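Local structure of Alpha/beta hydrolase fold protein (Chitinophaga pinensis, 4PW0) at residues A[141-144]-A[145-148]; A[147-150]-A[151-154]; A[158-161]-A[162-165]; A[196-199]-A[200-204]; A[203-206]-A[207-211]. The protein is probably a hydrolase of the alpha/beta hydrolase superfamily, with a likely serine-histidine-aspartate catalytic triad; its substrate is not established. All coordinates share one frame; numbering follows the deposited sequence.

Contact 1 (A[141-144]-A[145-148])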
loop_
_atom_site.group_PDB
_atom_site.type_symbol
_atom_site.label_atom_id
_atom_site.label_comp_id
_atom_site.label_asym_id
_atom_site.label_seq_id
_atom_site.Cartn_x
_atom_site.Cartn_y
_atom_site.Cartn_z
ATOM N N LYS A 141 -19.581 4.370 -13.464
ATOM C CA LYS A 141 -20.914 3.814 -13.577
ATOM C C LYS A 141 -21.486 3.330 -12.250
ATOM O O LYS A 141 -22.694 3.329 -12.044
ATOM C CB LYS A 141 -20.908 2.676 -14.612
ATOM C CG LYS A 141 -20.363 3.032 -15.987
ATOM C CD LYS A 141 -21.055 4.230 -16.628
ATOM C CE LYS A 141 -20.714 4.320 -18.106
ATOM N NZ LYS A 141 -21.025 5.683 -18.597
ATOM N N VAL A 142 -20.632 2.903 -11.326
ATOM C CA VAL A 142 -21.132 2.352 -10.065
ATOM C C VAL A 142 -21.967 3.399 -9.314
ATOM O O VAL A 142 -22.898 3.041 -8.607
ATOM C CB VAL A 142 -19.976 1.813 -9.175
ATOM C CG1 VAL A 142 -19.062 2.931 -8.712
ATOM C CG2 VAL A 142 -20.493 1.008 -7.986
ATOM N N LEU A 143 -21.636 4.680 -9.460
ATOM C CA LEU A 143 -22.346 5.711 -8.730
ATOM C C LEU A 143 -23.723 5.993 -9.336
ATOM O O LEU A 143 -24.533 6.627 -8.690
ATOM C CB LEU A 143 -21.533 6.996 -8.668
ATOM C CG LEU A 143 -20.318 6.883 -7.723
ATOM C CD1 LEU A 143 -19.469 8.118 -7.832
ATOM C CD2 LEU A 143 -20.741 6.642 -6.260
ATOM N N HIS A 144 -23.997 5.498 -10.553
ATOM C CA HIS A 144 -25.344 5.677 -11.097
ATOM C C HIS A 144 -26.371 4.998 -10.223
ATOM O O HIS A 144 -27.548 5.399 -10.202
ATOM C CB HIS A 144 -25.443 5.098 -12.517
ATOM C CG HIS A 144 -24.526 5.734 -13.512
ATOM N ND1 HIS A 144 -24.566 5.425 -14.854
ATOM C CD2 HIS A 144 -23.500 6.597 -13.356
ATOM C CE1 HIS A 144 -23.639 6.118 -15.482
ATOM N NE2 HIS A 144 -22.962 6.816 -14.593
ATOM N N THR A 145 -25.961 3.963 -9.504
ATOM C CA THR A 145 -26.845 3.236 -8.598
ATOM C C THR A 145 -26.675 3.545 -7.122
ATOM O O THR A 145 -27.212 2.871 -6.256
ATOM C CB THR A 145 -26.806 1.752 -8.838
ATOM O OG1 THR A 145 -25.494 1.280 -8.687
ATOM C CG2 THR A 145 -27.435 1.420 -10.267
ATOM N N PHE A 146 -25.947 4.621 -6.850
ATOM C CA PHE A 146 -25.778 5.082 -5.480
ATOM C C PHE A 146 -27.123 5.329 -4.786
ATOM O O PHE A 146 -27.270 4.914 -3.651
ATOM C CB PHE A 146 -24.871 6.331 -5.430
ATOM C CG PHE A 146 -24.700 6.874 -4.070
ATOM C CD1 PHE A 146 -23.862 6.264 -3.206
ATOM C CD2 PHE A 146 -25.348 8.044 -3.653
ATOM C CE1 PHE A 146 -23.669 6.752 -1.939
ATOM C CE2 PHE A 146 -25.147 8.534 -2.389
ATOM C CZ PHE A 146 -24.316 7.874 -1.514
ATOM N N PRO A 147 -28.102 5.965 -5.475
ATOM C CA PRO A 147 -29.385 6.121 -4.769
ATOM C C PRO A 147 -30.021 4.805 -4.329
ATOM O O PRO A 147 -30.604 4.756 -3.245
ATOM C CB PRO A 147 -30.256 6.877 -5.793
ATOM C CG PRO A 147 -29.282 7.642 -6.620
ATOM C CD PRO A 147 -28.115 6.654 -6.770
ATOM N N ASP A 148 -29.928 3.758 -5.142
ATOM C CA ASP A 148 -30.465 2.458 -4.740
ATOM C C ASP A 148 -29.668 1.830 -3.615
ATOM O O ASP A 148 -30.249 1.105 -2.792
ATOM C CB ASP A 148 -30.643 1.536 -5.912
ATOM C CG ASP A 148 -31.834 1.951 -6.793
ATOM O OD1 ASP A 148 -32.841 2.410 -6.224
ATOM O OD2 ASP A 148 -31.754 1.879 -8.023
HETATM O O HOH W 1 -24.468 1.308 -11.431
HETATM O O HOH W 2 -29.994 4.051 -8.315
#
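Leu143 reaches the Phe146 ring obliquely through CD2, and the same methyl lies 4.2 Å from Phe146 CB. The Phe146 ring also meets Phe45 edge-to-face. Lys141 CA sits over one face of the second flat group, the His144 imidazole, 3.7 Å above the plane and over its centre. With chi1 at -61°, His144 CG lies beside the backbone N, and the ring covers Lys141 CA. His144 NE2 is hydrogen-bonded to Gly211 O of helix 197-212.

The backbone links across the junction span three residues. Phe146 N donates to Leu143 O at 3.1 Å with an N-H...O angle of 162°. It arrives above the carbonyl plane, not on a lone pair. Thr145 N makes a weak bond to Val142 O at 3.3 Å. Before them, His144 N bonds to Lys141 O at 2.9 Å. Thr145 occupies the N-cap position, but its side chain makes no capping bond. With chi1 at 58° its OG1 turns back toward the preceding turn, where water 1 joins it (2.9 Å from Thr145 OG1) to Lys141 O. Water 2 bonds to Asp148 N at 3.2 Å and links it weakly to His144 O.

The Leu143 side chain touches Trp210, and that of Phe146 touches Ile207. Successive i to i-3 bonds make a 3-10-like turn that leads into helix 146-154. This helix opens the helical insertion between strands 127-133 and 226-231, the usual place of the cap in alpha/beta hydrolases.

Contact 2 (A[147-150]-A[151-154]); sequences PDLI and ARAM
Ala151 to Met154 each return their backbone N-H to the carbonyl four residues earlier, from Pro147 to Ile150, in regular alpha-helical fashion, and the last bond, Met154 N to Ile150 O, is both the shortest at 2.7 Å and the most bent at 142°.

Arg152 lies along the helix surface. Its CG is 3.4 Å from Asp148 O, and its CB is 3.5 Å from Leu149 O. The chain bends at chi3 (63°), and in this conformer the guanidinium swings beside Leu149. There NH1 comes within 4.0 Å of Leu149 CD1, and the two side chains cross at a slant. The polar partner of NH1 is Glu235, in a salt bridge. On another side of the helix Ile150 and the selenomethionine Met154 meet loosely, CG2 to CE at 4.4 Å. Ile150 CG2 continues onto Leu204 of helix 197-212.

Leu149, Arg152 and Ala153 all touch Phe164 of helix 158-166. The small Ala153 CB stays close to its own helix, 3.6 Å from Ile150 O. Helix 146-154 is thus held between its two neighbours in the probable cap, with Pro147 and Ile150 facing one and Leu149 and Ala153 the other.

The chemistry is mixed. The aliphatic part of Arg152 packs on the backbone, while its charge is balanced by Glu235. In this conformer the pairing directs the guanidinium to the loop of Glu235, at a contact on the surface of the protein.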
loop_
_atom_site.group_PDB
_atom_site.type_symbol
_atom_site.label_atom_id
_atom_site.label_comp_id
_atom_site.label_asym_id
_atom_site.label_seq_id
_atom_site.Cartn_x
_atom_site.Cartn_y
_atom_site.Cartn_z
ATOM N N PRO A 147 -28.102 5.965 -5.475
ATOM C CA PRO A 147 -29.385 6.121 -4.769
ATOM C C PRO A 147 -30.021 4.805 -4.329
ATOM O O PRO A 147 -30.604 4.756 -3.245
ATOM C CB PRO A 147 -30.256 6.877 -5.793
ATOM C CG PRO A 147 -29.282 7.642 -6.620
ATOM C CD PRO A 147 -28.115 6.654 -6.770
ATOM N N ASP A 148 -29.928 3.758 -5.142
ATOM C CA ASP A 148 -30.465 2.458 -4.740
ATOM C C ASP A 148 -29.668 1.830 -3.615
ATOM O O ASP A 148 -30.249 1.105 -2.792
ATOM C CB ASP A 148 -30.643 1.536 -5.912
ATOM C CG ASP A 148 -31.834 1.951 -6.793
ATOM O OD1 ASP A 148 -32.841 2.410 -6.224
ATOM O OD2 ASP A 148 -31.754 1.879 -8.023
ATOM N N LEU A 149 -28.357 2.090 -3.541
ATOM C CA LEU A 149 -27.576 1.576 -2.408
ATOM C C LEU A 149 -28.083 2.205 -1.116
ATOM O O LEU A 149 -28.263 1.536 -0.100
ATOM C CB LEU A 149 -26.106 1.873 -2.634
ATOM C CG LEU A 149 -25.181 1.378 -1.543
ATOM C CD1 LEU A 149 -25.084 -0.125 -1.511
ATOM C CD2 LEU A 149 -23.826 2.062 -1.686
ATOM N N ILE A 150 -28.336 3.499 -1.185
ATOM C CA ILE A 150 -28.826 4.215 -0.014
ATOM C C ILE A 150 -30.264 3.759 0.311
ATOM O O ILE A 150 -30.587 3.588 1.481
ATOM C CB ILE A 150 -28.726 5.738 -0.228
ATOM C CG1 ILE A 150 -27.229 6.121 -0.403
ATOM C CG2 ILE A 150 -29.426 6.512 0.908
ATOM C CD1 ILE A 150 -26.267 5.569 0.629
ATOM N N ALA A 151 -31.087 3.504 -0.695
ATOM C CA ALA A 151 -32.461 2.977 -0.446
ATOM C C ALA A 151 -32.390 1.638 0.310
ATOM O O ALA A 151 -33.216 1.386 1.178
ATOM C CB ALA A 151 -33.225 2.842 -1.733
ATOM N N ARG A 152 -31.387 0.787 0.039
ATOM C CA ARG A 152 -31.201 -0.472 0.774
ATOM C C ARG A 152 -30.717 -0.208 2.202
ATOM O O ARG A 152 -31.217 -0.795 3.180
ATOM C CB ARG A 152 -30.206 -1.399 0.058
ATOM C CG ARG A 152 -30.631 -1.956 -1.273
ATOM C CD ARG A 152 -29.435 -2.663 -1.940
ATOM N NE ARG A 152 -28.892 -3.830 -1.233
ATOM C CZ ARG A 152 -27.642 -4.314 -1.388
ATOM N NH1 ARG A 152 -26.735 -3.719 -2.199
ATOM N NH2 ARG A 152 -27.275 -5.391 -0.702
ATOM N N ALA A 153 -29.749 0.706 2.347
ATOM C CA ALA A 153 -29.224 1.034 3.645
ATOM C C ALA A 153 -30.315 1.708 4.501
ATOM O O ALA A 153 -30.283 1.516 5.709
ATOM C CB ALA A 153 -28.035 1.980 3.518
HETATM N N MSE A 154 -31.227 2.457 3.879
HETATM C CA MSE A 154 -32.320 3.242 4.586
HETATM C C MSE A 154 -33.123 2.288 5.462
HETATM O O MSE A 154 -33.607 2.694 6.519
HETATM C CB MSE A 154 -33.159 3.924 3.459
HETATM C CG MSE A 154 -34.285 4.814 3.965
HETATM SE SE MSE A 154 -35.200 5.631 2.477
HETATM C CE MSE A 154 -33.699 6.734 1.743
#

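Contact 3 (A[158-161]-A[162-165])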
loop_
_atom_site.group_PDB
_atom_site.type_symbol
_atom_site.label_atom_id
_atom_site.label_comp_id
_atom_site.label_asym_id
_atom_site.label_seq_id
_atom_site.Cartn_x
_atom_site.Cartn_y
_atom_site.Cartn_z
ATOM N N PRO A 158 -29.232 1.687 13.162
ATOM C CA PRO A 158 -27.920 2.276 13.048
ATOM C C PRO A 158 -26.741 1.323 12.938
ATOM O O PRO A 158 -25.876 1.544 12.074
ATOM C CB PRO A 158 -27.822 3.204 14.266
ATOM C CG PRO A 158 -29.241 3.641 14.518
ATOM C CD PRO A 158 -30.048 2.410 14.169
ATOM N N LYS A 159 -26.627 0.320 13.773
ATOM C CA LYS A 159 -25.461 -0.569 13.727
ATOM C C LYS A 159 -25.439 -1.296 12.394
ATOM O O LYS A 159 -24.402 -1.348 11.720
ATOM C CB LYS A 159 -25.493 -1.557 14.868
ATOM C CG LYS A 159 -24.347 -2.559 14.847
ATOM C CD LYS A 159 -24.664 -4.019 14.993
ATOM C CE LYS A 159 -25.983 -4.458 14.499
ATOM N NZ LYS A 159 -26.048 -5.900 14.379
ATOM N N GLU A 160 -26.572 -1.856 11.970
ATOM C CA GLU A 160 -26.588 -2.583 10.697
ATOM C C GLU A 160 -26.385 -1.650 9.510
ATOM O O GLU A 160 -25.685 -2.099 8.536
ATOM C CB GLU A 160 -27.885 -3.381 10.506
ATOM C CG GLU A 160 -27.904 -4.680 11.304
ATOM C CD GLU A 160 -26.839 -5.681 10.860
ATOM O OE1 GLU A 160 -26.736 -5.929 9.653
ATOM O OE2 GLU A 160 -26.141 -6.216 11.688
ATOM N N ARG A 161 -26.896 -0.441 9.555
ATOM C CA ARG A 161 -26.672 0.512 8.485
ATOM C C ARG A 161 -25.157 0.812 8.363
ATOM O O ARG A 161 -24.589 0.845 7.253
ATOM C CB ARG A 161 -27.479 1.795 8.701
ATOM C CG ARG A 161 -27.523 2.735 7.516
ATOM C CD ARG A 161 -28.271 4.034 7.799
ATOM N NE ARG A 161 -29.754 3.943 7.704
ATOM C CZ ARG A 161 -30.578 5.003 7.813
ATOM N NH1 ARG A 161 -30.101 6.235 7.835
ATOM N NH2 ARG A 161 -31.894 4.858 7.737
ATOM N N PHE A 162 -24.510 1.063 9.508
ATOM C CA PHE A 162 -23.075 1.340 9.559
ATOM C C PHE A 162 -22.255 0.159 9.014
ATOM O O PHE A 162 -21.354 0.375 8.183
ATOM C CB PHE A 162 -22.715 1.622 11.014
ATOM C CG PHE A 162 -21.274 2.081 11.222
ATOM C CD1 PHE A 162 -20.881 3.361 10.908
ATOM C CD2 PHE A 162 -20.351 1.231 11.733
ATOM C CE1 PHE A 162 -19.569 3.784 11.134
ATOM C CE2 PHE A 162 -19.053 1.641 11.983
ATOM C CZ PHE A 162 -18.657 2.911 11.673
ATOM N N LEU A 163 -22.568 -1.071 9.422
ATOM C CA LEU A 163 -21.814 -2.231 8.951
ATOM C C LEU A 163 -22.081 -2.455 7.472
ATOM O O LEU A 163 -21.143 -2.803 6.708
ATOM C CB LEU A 163 -22.127 -3.471 9.751
ATOM C CG LEU A 163 -21.734 -3.404 11.248
ATOM C CD1 LEU A 163 -22.087 -4.706 11.928
ATOM C CD2 LEU A 163 -20.268 -3.127 11.446
ATOM N N PHE A 164 -23.307 -2.215 7.032
ATOM C CA PHE A 164 -23.661 -2.381 5.605
ATOM C C PHE A 164 -22.869 -1.434 4.721
ATOM O O PHE A 164 -22.390 -1.824 3.639
ATOM C CB PHE A 164 -25.183 -2.220 5.399
ATOM C CG PHE A 164 -25.614 -2.226 3.952
ATOM C CD1 PHE A 164 -25.756 -3.425 3.306
ATOM C CD2 PHE A 164 -25.854 -1.086 3.268
ATOM C CE1 PHE A 164 -26.102 -3.436 1.962
ATOM C CE2 PHE A 164 -26.242 -1.095 1.928
ATOM C CZ PHE A 164 -26.347 -2.279 1.295
ATOM N N ILE A 165 -22.792 -0.168 5.116
ATOM C CA ILE A 165 -22.114 0.816 4.331
ATOM C C ILE A 165 -20.610 0.663 4.371
ATOM O O ILE A 165 -19.954 0.982 3.368
ATOM C CB ILE A 165 -22.541 2.244 4.755
ATOM C CG1 ILE A 165 -24.002 2.480 4.358
ATOM C CG2 ILE A 165 -21.631 3.316 4.193
ATOM C CD1 ILE A 165 -24.322 2.600 2.869
#
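Lys159 starts with CG anti to its backbone N (chi1 177°), then bends at chi2 and chi3. These two torsions, -130° and 29°, lie away from the staggered values. The bends carry CD to 4.1 Å from Leu163 CD1, one helical turn on. Both residues sit on helix 158-166, the second helix of the insertion that probably forms the cap of this alpha/beta hydrolase.

The same bends bring the ammonium to its neighbour. Lys159 NZ donates to Glu160 OE2 at 2.7 Å, in a salt bridge. Glu160 OE2 accepts through its anti lone pair. Arg174 of helix 171-184 forms a second salt bridge with Glu160 OE2, so two positive groups hold one oxygen. Glu160 is therefore likely to stay ionised.

Arg161 works in the other direction. Its NE and NH2 bond to Ala153 O and Met154 O, late carbonyls of helix 146-154. Phe162 faces helix 171-184, touching Thr180 and Leu181, and its ring also meets that of Phe166.

The backbone bonds are regular. Phe162 N reaches Pro158 O at 2.9 Å, and Phe164 N reaches Glu160 O at 2.8 Å. Side-chain carbons lie beside the carbonyls of the preceding turn. Phe164 CB is 3.2 Å from Glu160 O, Leu163 CG is 3.4 Å from Lys159 O, and Ile165 CG1 lies 3.4 Å from Arg161 O.

Contact 4 (A[196-199]-A[200-204]); sequences SAQA and IGAQL
Gln203 N donates to Ala199 O at 2.9 Å, the shortest hydrogen bond between residues 196-199 and 200-204. It is nearly straight, with an N-H...O angle of 163°. The side chain of Gln203 lies against the same oxygen, its CG 3.2 Å from Ala199 O. This follows from chi1 at -67°, which sets CG beside the backbone N. Beyond CG the chain runs out extended, and its OE1 accepts from Thr46 N. Thr46 lies in the loop after strand 39-42, where alpha/beta hydrolases commonly form part of the oxyanion hole.

Ser196 is the N-cap of helix 197-212. In the conformer described, its OG accepts from Ala199 N at 3.3 Å, a capping bond. Its carbonyl takes the next bond, from Ile200 N at 3.0 Å. Ile200 then folds its longer branch back along the helix, bringing CG1 to 3.3 Å and CD1 to 3.7 Å from Ser196 O. With an alanine here, CG1 and CD1 are gone, and the Ser196 carbonyl would probably lose its apolar cover on that side.

On another side Gln198 bends at chi2 and sets NE2 4.0 Å from Ala202 CB. Its OE1 accepts from Thr81 N. Ala199 and Ala202 also touch Thr81, so small methyls line the side of the helix that meets this loop.

Two glutamines thus take up loop N-H groups, while Ser196 OG accepts the helix's own Ala199 N-H. The first turns of the helix are bound to the neighbouring loops by polar bonds as well as by methyl packing.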
loop_
_atom_site.group_PDB
_atom_site.type_symbol
_atom_site.label_atom_id
_atom_site.label_comp_id
_atom_site.label_asym_id
_atom_site.label_seq_id
_atom_site.Cartn_x
_atom_site.Cartn_y
_atom_site.Cartn_z
ATOM N N SER A 196 -28.132 16.950 9.054
ATOM C CA SER A 196 -29.400 17.641 8.592
ATOM C C SER A 196 -29.940 17.020 7.311
ATOM O O SER A 196 -29.198 16.651 6.403
ATOM C CB SER A 196 -29.394 19.218 8.417
ATOM O OG SER A 196 -28.759 19.598 7.202
ATOM N N ALA A 197 -31.264 16.965 7.225
ATOM C CA ALA A 197 -31.913 16.382 6.071
ATOM C C ALA A 197 -31.509 17.104 4.811
ATOM O O ALA A 197 -31.218 16.462 3.782
ATOM C CB ALA A 197 -33.421 16.440 6.264
ATOM N N GLN A 198 -31.478 18.433 4.834
ATOM C CA GLN A 198 -31.124 19.175 3.629
ATOM C C GLN A 198 -29.718 18.802 3.140
ATOM O O GLN A 198 -29.481 18.611 1.945
ATOM C CB GLN A 198 -31.251 20.678 3.854
ATOM C CG GLN A 198 -31.109 21.498 2.582
ATOM C CD GLN A 198 -29.657 21.732 2.140
ATOM O OE1 GLN A 198 -28.735 21.867 2.920
ATOM N NE2 GLN A 198 -29.485 21.850 0.822
ATOM N N ALA A 199 -28.764 18.720 4.070
ATOM C CA ALA A 199 -27.406 18.358 3.694
ATOM C C ALA A 199 -27.341 16.964 3.094
ATOM O O ALA A 199 -26.624 16.753 2.105
ATOM C CB ALA A 199 -26.495 18.469 4.916
ATOM N N ILE A 200 -28.055 16.026 3.679
ATOM C CA ILE A 200 -28.033 14.643 3.195
ATOM C C ILE A 200 -28.569 14.597 1.758
ATOM O O ILE A 200 -27.967 13.971 0.896
ATOM C CB ILE A 200 -28.805 13.677 4.115
ATOM C CG1 ILE A 200 -28.195 13.659 5.520
ATOM C CG2 ILE A 200 -28.843 12.274 3.515
ATOM C CD1 ILE A 200 -29.075 12.996 6.541
ATOM N N GLY A 201 -29.696 15.288 1.488
ATOM C CA GLY A 201 -30.243 15.276 0.123
ATOM C C GLY A 201 -29.314 15.920 -0.886
ATOM O O GLY A 201 -29.145 15.394 -2.002
ATOM N N ALA A 202 -28.655 17.014 -0.501
ATOM C CA ALA A 202 -27.743 17.682 -1.397
ATOM C C ALA A 202 -26.538 16.775 -1.709
ATOM O O ALA A 202 -26.088 16.683 -2.857
ATOM C CB ALA A 202 -27.274 18.990 -0.785
ATOM N N GLN A 203 -26.019 16.121 -0.679
ATOM C CA GLN A 203 -24.888 15.206 -0.873
ATOM C C GLN A 203 -25.252 14.003 -1.700
ATOM O O GLN A 203 -24.455 13.598 -2.525
ATOM C CB GLN A 203 -24.323 14.759 0.473
ATOM C CG GLN A 203 -23.662 15.875 1.256
ATOM C CD GLN A 203 -23.154 15.392 2.585
ATOM O OE1 GLN A 203 -23.346 14.239 2.966
ATOM N NE2 GLN A 203 -22.501 16.288 3.318
ATOM N N LEU A 204 -26.438 13.444 -1.506
ATOM C CA LEU A 204 -26.853 12.303 -2.330
ATOM C C LEU A 204 -26.896 12.698 -3.795
ATOM O O LEU A 204 -26.411 11.950 -4.677
ATOM C CB LEU A 204 -28.196 11.725 -1.843
ATOM C CG LEU A 204 -28.647 10.409 -2.462
ATOM C CD1 LEU A 204 -29.540 9.645 -1.506
ATOM C CD2 LEU A 204 -29.399 10.619 -3.748
#

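Contact 5 (A[203-206]-A[207-211])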
loop_
_atom_site.group_PDB
_atom_site.type_symbol
_atom_site.label_atom_id
_atom_site.label_comp_id
_atom_site.label_asym_id
_atom_site.label_seq_id
_atom_site.Cartn_x
_atom_site.Cartn_y
_atom_site.Cartn_z
ATOM N N GLN A 203 -26.019 16.121 -0.679
ATOM C CA GLN A 203 -24.888 15.206 -0.873
ATOM C C GLN A 203 -25.252 14.003 -1.700
ATOM O O GLN A 203 -24.455 13.598 -2.525
ATOM C CB GLN A 203 -24.323 14.759 0.473
ATOM C CG GLN A 203 -23.662 15.875 1.256
ATOM C CD GLN A 203 -23.154 15.392 2.585
ATOM O OE1 GLN A 203 -23.346 14.239 2.966
ATOM N NE2 GLN A 203 -22.501 16.288 3.318
ATOM N N LEU A 204 -26.438 13.444 -1.506
ATOM C CA LEU A 204 -26.853 12.303 -2.330
ATOM C C LEU A 204 -26.896 12.698 -3.795
ATOM O O LEU A 204 -26.411 11.950 -4.677
ATOM C CB LEU A 204 -28.196 11.725 -1.843
ATOM C CG LEU A 204 -28.647 10.409 -2.462
ATOM C CD1 LEU A 204 -29.540 9.645 -1.506
ATOM C CD2 LEU A 204 -29.399 10.619 -3.748
ATOM N N THR A 205 -27.403 13.890 -4.064
ATOM C CA THR A 205 -27.426 14.411 -5.418
ATOM C C THR A 205 -26.001 14.580 -5.986
ATOM O O THR A 205 -25.688 14.159 -7.108
ATOM C CB THR A 205 -28.173 15.764 -5.468
ATOM O OG1 THR A 205 -29.468 15.578 -4.906
ATOM C CG2 THR A 205 -28.308 16.250 -6.897
ATOM N N ALA A 206 -25.124 15.191 -5.181
ATOM C CA ALA A 206 -23.766 15.477 -5.587
ATOM C C ALA A 206 -22.983 14.184 -5.893
ATOM O O ALA A 206 -22.216 14.132 -6.890
ATOM C CB ALA A 206 -23.053 16.302 -4.538
ATOM N N ILE A 207 -23.166 13.170 -5.056
ATOM C CA ILE A 207 -22.425 11.936 -5.230
ATOM C C ILE A 207 -22.895 11.214 -6.487
ATOM O O ILE A 207 -22.093 10.725 -7.302
ATOM C CB ILE A 207 -22.587 11.050 -4.002
ATOM C CG1 ILE A 207 -21.853 11.653 -2.820
ATOM C CG2 ILE A 207 -22.104 9.637 -4.256
ATOM C CD1 ILE A 207 -22.297 11.096 -1.490
ATOM N N THR A 208 -24.198 11.165 -6.680
ATOM C CA THR A 208 -24.743 10.514 -7.875
ATOM C C THR A 208 -24.246 11.209 -9.139
ATOM O O THR A 208 -23.826 10.542 -10.107
ATOM C CB THR A 208 -26.298 10.511 -7.803
ATOM O OG1 THR A 208 -26.730 9.862 -6.585
ATOM C CG2 THR A 208 -26.881 9.741 -8.989
ATOM N N ASN A 209 -24.298 12.528 -9.136
ATOM C CA ASN A 209 -23.849 13.273 -10.301
ATOM C C ASN A 209 -22.361 13.271 -10.573
ATOM O O ASN A 209 -21.948 13.392 -11.730
ATOM C CB ASN A 209 -24.423 14.690 -10.313
ATOM C CG ASN A 209 -25.854 14.713 -10.791
ATOM O OD1 ASN A 209 -26.288 13.892 -11.592
ATOM N ND2 ASN A 209 -26.600 15.622 -10.278
ATOM N N TRP A 210 -21.542 13.067 -9.545
ATOM C CA TRP A 210 -20.114 12.836 -9.771
ATOM C C TRP A 210 -19.954 11.654 -10.722
ATOM O O TRP A 210 -19.064 11.677 -11.574
ATOM C CB TRP A 210 -19.411 12.576 -8.432
ATOM C CG TRP A 210 -17.935 12.367 -8.499
ATOM C CD1 TRP A 210 -17.278 11.178 -8.438
ATOM C CD2 TRP A 210 -16.924 13.370 -8.588
ATOM N NE1 TRP A 210 -15.925 11.384 -8.485
ATOM C CE2 TRP A 210 -15.678 12.716 -8.543
ATOM C CE3 TRP A 210 -16.939 14.756 -8.692
ATOM C CZ2 TRP A 210 -14.473 13.405 -8.562
ATOM C CZ3 TRP A 210 -15.732 15.435 -8.712
ATOM C CH2 TRP A 210 -14.521 14.755 -8.630
ATOM N N GLY A 211 -20.799 10.631 -10.566
ATOM C CA GLY A 211 -20.760 9.480 -11.461
ATOM C C GLY A 211 -21.482 9.678 -12.778
ATOM O O GLY A 211 -21.034 9.210 -13.833
#
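Leu204 and Thr208 lie side by side and point the same way, with Leu204 CD2 4.0 Å from Thr208 OG1. The threonine hydroxyl also makes a hydrogen bond. Its first torsion (chi1 -56°) leaves OG1 beside the backbone N, and from there it donates to Leu204 O at 2.8 Å. Thr208 N donates to the same oxygen at 3.1 Å. The two donors approach from opposite faces of the carbonyl plane. With a valine in its place the hydroxyl is lost, and Leu204 O would probably keep just the backbone N-H of the pair.

Thr205 and Asn209 form a second parallel couple, Thr205 CG2 lying 3.8 Å from Asn209 ND2. Thr205 OG1 instead bonds to Gly201 O.

All this happens on helix 197-212, the last helix of the probable cap before strand 226-231. Its inner side meets helices 85-98 and 111-122. The latter starts right after the probable nucleophile serine. Ile207 packs on Leu111, beside that serine, and on Phe114 and Phe45. Close to its own backbone, its CG1 is 3.3 Å from Gln203 O and CD1 is 3.5 Å from the same Gln203 O.

The Trp210 indole leads away from residues 203-206, with CG anti to the backbone N, into a buried site. The ring stacks on Phe114, and NE1 bonds to Ala136 O. Trp210 CB remains 3.6 Å from Ala206 O.

Contacts 1 and 2 share Pro147 and Asp148 on helix 146-154. Contacts 4 and 5 share Gln203 and Leu204 on helix 197-212. Contact 3 is alone on helix 158-166. Contacts 2 and 3 are at the surface and rely most on charged groups; they touch through arginine-to-carbonyl bonds and Phe164. Contacts 1, 4 and 5 are partly buried. Contact 5 has largely aromatic and aliphatic surroundings, and its polar groups mostly satisfy carbonyls. Contact 4 instead uses amide groups toward loops. Contact 1 meets contact 5 through Phe146, Pro147 and His144, while Leu204 receives Pro147 and Ile150. Contacts 3 and 5 do not touch, their centres about 21 Å apart.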